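Local coordinates for NAD-dependent deacetylase 2 (Archaeoglobus fulgidus, PDB 1S7G) that removes acetyl groups from protein lysines, including the N-terminal lysine of the chromatin protein Alba, using NAD and forming 2''-O-acetyl-ADP-ribose and nicotinamide, at the interface of chains A and B. Numbering follows the deposited sequence. Chains: chain A/B, NAD-dependent deacetylase 2.

The interface of chains A and B. Residues chain A 45-46, 49-50; chain B 150-154.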
ATOM      1  N   TYR A  45     -22.247  -4.397  -4.967  1.00 31.17           N
ATOM      2  CA  TYR A  45     -20.970  -5.067  -5.211  1.00 31.25           C
ATOM      3  C   TYR A  45     -19.788  -4.216  -5.670  1.00 32.28           C
ATOM      4  O   TYR A  45     -19.917  -3.029  -5.981  1.00 31.17           O
ATOM      5  CB  TYR A  45     -21.166  -6.178  -6.239  1.00 31.05           C
ATOM      6  CG  TYR A  45     -22.388  -7.029  -6.011  1.00 34.78           C
ATOM      7  CD1 TYR A  45     -23.334  -7.203  -7.024  1.00 36.88           C
ATOM      8  CD2 TYR A  45     -22.599  -7.677  -4.795  1.00 35.62           C
ATOM      9  CE1 TYR A  45     -24.462  -8.002  -6.832  1.00 36.91           C
ATOM     10  CE2 TYR A  45     -23.722  -8.478  -4.593  1.00 37.65           C
ATOM     11  CZ  TYR A  45     -24.647  -8.635  -5.615  1.00 37.37           C
ATOM     12  OH  TYR A  45     -25.754  -9.423  -5.422  1.00 39.61           O
ATOM     13  N   ASP A  46     -18.627  -4.864  -5.697  1.00 33.30           N
ATOM     14  CA  ASP A  46     -17.373  -4.264  -6.145  1.00 34.01           C
ATOM     15  C   ASP A  46     -17.232  -4.782  -7.579  1.00 32.11           C
ATOM     16  O   ASP A  46     -17.211  -5.991  -7.808  1.00 30.51           O
ATOM     17  CB  ASP A  46     -16.220  -4.762  -5.265  1.00 39.73           C
ATOM     18  CG  ASP A  46     -14.875  -4.187  -5.669  1.00 45.03           C
ATOM     19  OD1 ASP A  46     -14.707  -2.949  -5.633  1.00 49.95           O
ATOM     20  OD2 ASP A  46     -13.977  -4.976  -6.022  1.00 50.15           O
ATOM     21  N   GLU A  49     -14.773  -7.704  -8.578  1.00 36.62           N
ATOM     22  CA  GLU A  49     -15.078  -9.037  -8.078  1.00 35.53           C
ATOM     23  C   GLU A  49     -16.147  -9.714  -8.923  1.00 36.16           C
ATOM     24  O   GLU A  49     -15.914 -10.791  -9.473  1.00 37.53           O
ATOM     25  CB  GLU A  49     -15.561  -8.996  -6.621  1.00 37.09           C
ATOM     26  CG  GLU A  49     -14.460  -8.888  -5.562  1.00 42.57           C
ATOM     27  CD  GLU A  49     -13.373  -9.956  -5.711  1.00 44.43           C
ATOM     28  OE1 GLU A  49     -13.703 -11.153  -5.884  1.00 42.90           O
ATOM     29  OE2 GLU A  49     -12.180  -9.588  -5.649  1.00 47.10           O
ATOM     30  N   VAL A  50     -17.314  -9.078  -9.039  1.00 34.54           N
ATOM     31  CA  VAL A  50     -18.431  -9.658  -9.789  1.00 33.59           C
ATOM     32  C   VAL A  50     -18.358  -9.617 -11.304  1.00 31.89           C
ATOM     33  O   VAL A  50     -18.870 -10.520 -11.961  1.00 32.96           O
ATOM     34  CB  VAL A  50     -19.782  -9.018  -9.393  1.00 33.91           C
ATOM     35  CG1 VAL A  50     -20.059  -9.243  -7.903  1.00 32.92           C
ATOM     36  CG2 VAL A  50     -19.768  -7.536  -9.733  1.00 33.74           C
TER
ATOM     37  N   CYS B 150     -22.520 -11.894   0.805  1.00 35.73           N
ATOM     38  CA  CYS B 150     -21.428 -10.930   0.688  1.00 35.95           C
ATOM     39  C   CYS B 150     -21.869  -9.704  -0.114  1.00 36.67           C
ATOM     40  O   CYS B 150     -22.397  -9.836  -1.215  1.00 37.30           O
ATOM     41  CB  CYS B 150     -20.208 -11.578   0.025  1.00 33.05           C
ATOM     42  SG  CYS B 150     -18.754 -10.494  -0.040  1.00 33.01           S
ATOM     43  N   ARG B 151     -21.655  -8.513   0.439  1.00 38.26           N
ATOM     44  CA  ARG B 151     -22.053  -7.289  -0.244  1.00 39.35           C
ATOM     45  C   ARG B 151     -20.985  -6.841  -1.243  1.00 38.41           C
ATOM     46  O   ARG B 151     -21.155  -5.848  -1.949  1.00 37.59           O
ATOM     47  CB  ARG B 151     -22.364  -6.181   0.783  1.00 44.12           C
ATOM     48  CG  ARG B 151     -21.354  -5.040   0.886  1.00 50.53           C
ATOM     49  CD  ARG B 151     -20.027  -5.487   1.477  1.00 55.75           C
ATOM     50  NE  ARG B 151     -19.011  -4.436   1.410  1.00 60.04           N
ATOM     51  CZ  ARG B 151     -17.747  -4.590   1.794  1.00 61.08           C
ATOM     52  NH1 ARG B 151     -17.334  -5.753   2.277  1.00 62.33           N
ATOM     53  NH2 ARG B 151     -16.891  -3.583   1.691  1.00 63.54           N
ATOM     54  N   LYS B 152     -19.896  -7.601  -1.315  1.00 36.31           N
ATOM     55  CA  LYS B 152     -18.812  -7.289  -2.234  1.00 34.52           C
ATOM     56  C   LYS B 152     -18.815  -8.176  -3.492  1.00 34.01           C
ATOM     57  O   LYS B 152     -18.619  -7.679  -4.607  1.00 30.53           O
ATOM     58  CB  LYS B 152     -17.461  -7.412  -1.516  1.00 36.84           C
ATOM     59  CG  LYS B 152     -16.281  -6.949  -2.354  1.00 37.09           C
ATOM     60  CD  LYS B 152     -14.979  -6.995  -1.580  1.00 39.14           C
ATOM     61  CE  LYS B 152     -13.802  -6.639  -2.477  1.00 38.20           C
ATOM     62  NZ  LYS B 152     -12.514  -6.633  -1.726  1.00 39.40           N
ATOM     63  N   CYS B 153     -19.042  -9.479  -3.324  1.00 32.30           N
ATOM     64  CA  CYS B 153     -19.046 -10.381  -4.472  1.00 30.59           C
ATOM     65  C   CYS B 153     -20.363 -11.121  -4.690  1.00 30.07           C
ATOM     66  O   CYS B 153     -20.493 -11.880  -5.647  1.00 28.97           O
ATOM     67  CB  CYS B 153     -17.912 -11.405  -4.345  1.00 31.06           C
ATOM     68  SG  CYS B 153     -18.335 -12.875  -3.369  1.00 31.33           S
ATOM     69  N   GLY B 154     -21.329 -10.918  -3.797  1.00 31.84           N
ATOM     70  CA  GLY B 154     -22.626 -11.574  -3.932  1.00 32.20           C
ATOM     71  C   GLY B 154     -22.665 -13.051  -3.569  1.00 32.58           C
ATOM     72  O   GLY B 154     -23.658 -13.737  -3.816  1.00 30.19           O
TER
HETATM   73  O   HOH W   1     -23.572  -4.664  -2.377  1.00 45.45           O
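B:Lys152 runs alongside A:Asp46, the two side chains pointing the same way, while A:Glu49 meets the lysine stem at a slant. With CG anti to the backbone N (chi1 -173°) and the chain extended beyond it, the stem is carried past both acidic residues. Along it, CG packs 3.6 Å from A:Asp46 CB and CE lies 3.9 Å from A:Glu49 CG. The terminal amine nitrogen NZ of B:Lys152 is 4.8 Å from A:Asp46 OD2, and A:Glu49 OE2 is similarly distant; the two carboxylates may attract it electrostatically, but neither forms a salt bridge.

The backbone at the foot of the lysine supplies a direct hydrogen bond. A:Asp46 N donates to B:Lys152 O across 3.0 Å, nearly straight at the hydrogen (175°) and in the carbonyl plane on a lone pair. One residue earlier, water 1 joins A:Tyr45 N to B:Arg151 O, its oxygen 2.7 Å from the latter.

A:Tyr45 sends its ring along the other flank of the turn. CG sits beside the backbone N, anti to the carbonyl carbon (chi1 -44°), which directs the ring towards B:Gly154. The glycine backbone approaches from one face, obliquely at the CE2 corner, with CE2 3.4 Å from its CA. B:Cys150 O instead lies in the ring plane at the edge, a contact rather than a hydrogen bond. A:Val50 adds a small apolar contact, its CG1 packing against B:Cys153 CA.

Within chain B, the sulfur of B:Cys150 accepts from the amides of B:Lys152 and B:Cys153, SG lying 3.4 Å from B:Lys152 N, and so braces the turn that presents the lysine carbonyl. The patch belongs to an interface lacking exact two-fold symmetry, and may reflect crystal packing rather than a physiological assembly. In the fold, the chain B turn is a CxxC zinc knuckle, both cysteines being zinc ligands of the sirtuin. It meets the loop and short helix 47-50 of chain A, and the centre of the contact lies about 26 Å from B:His118, the predicted catalytic base.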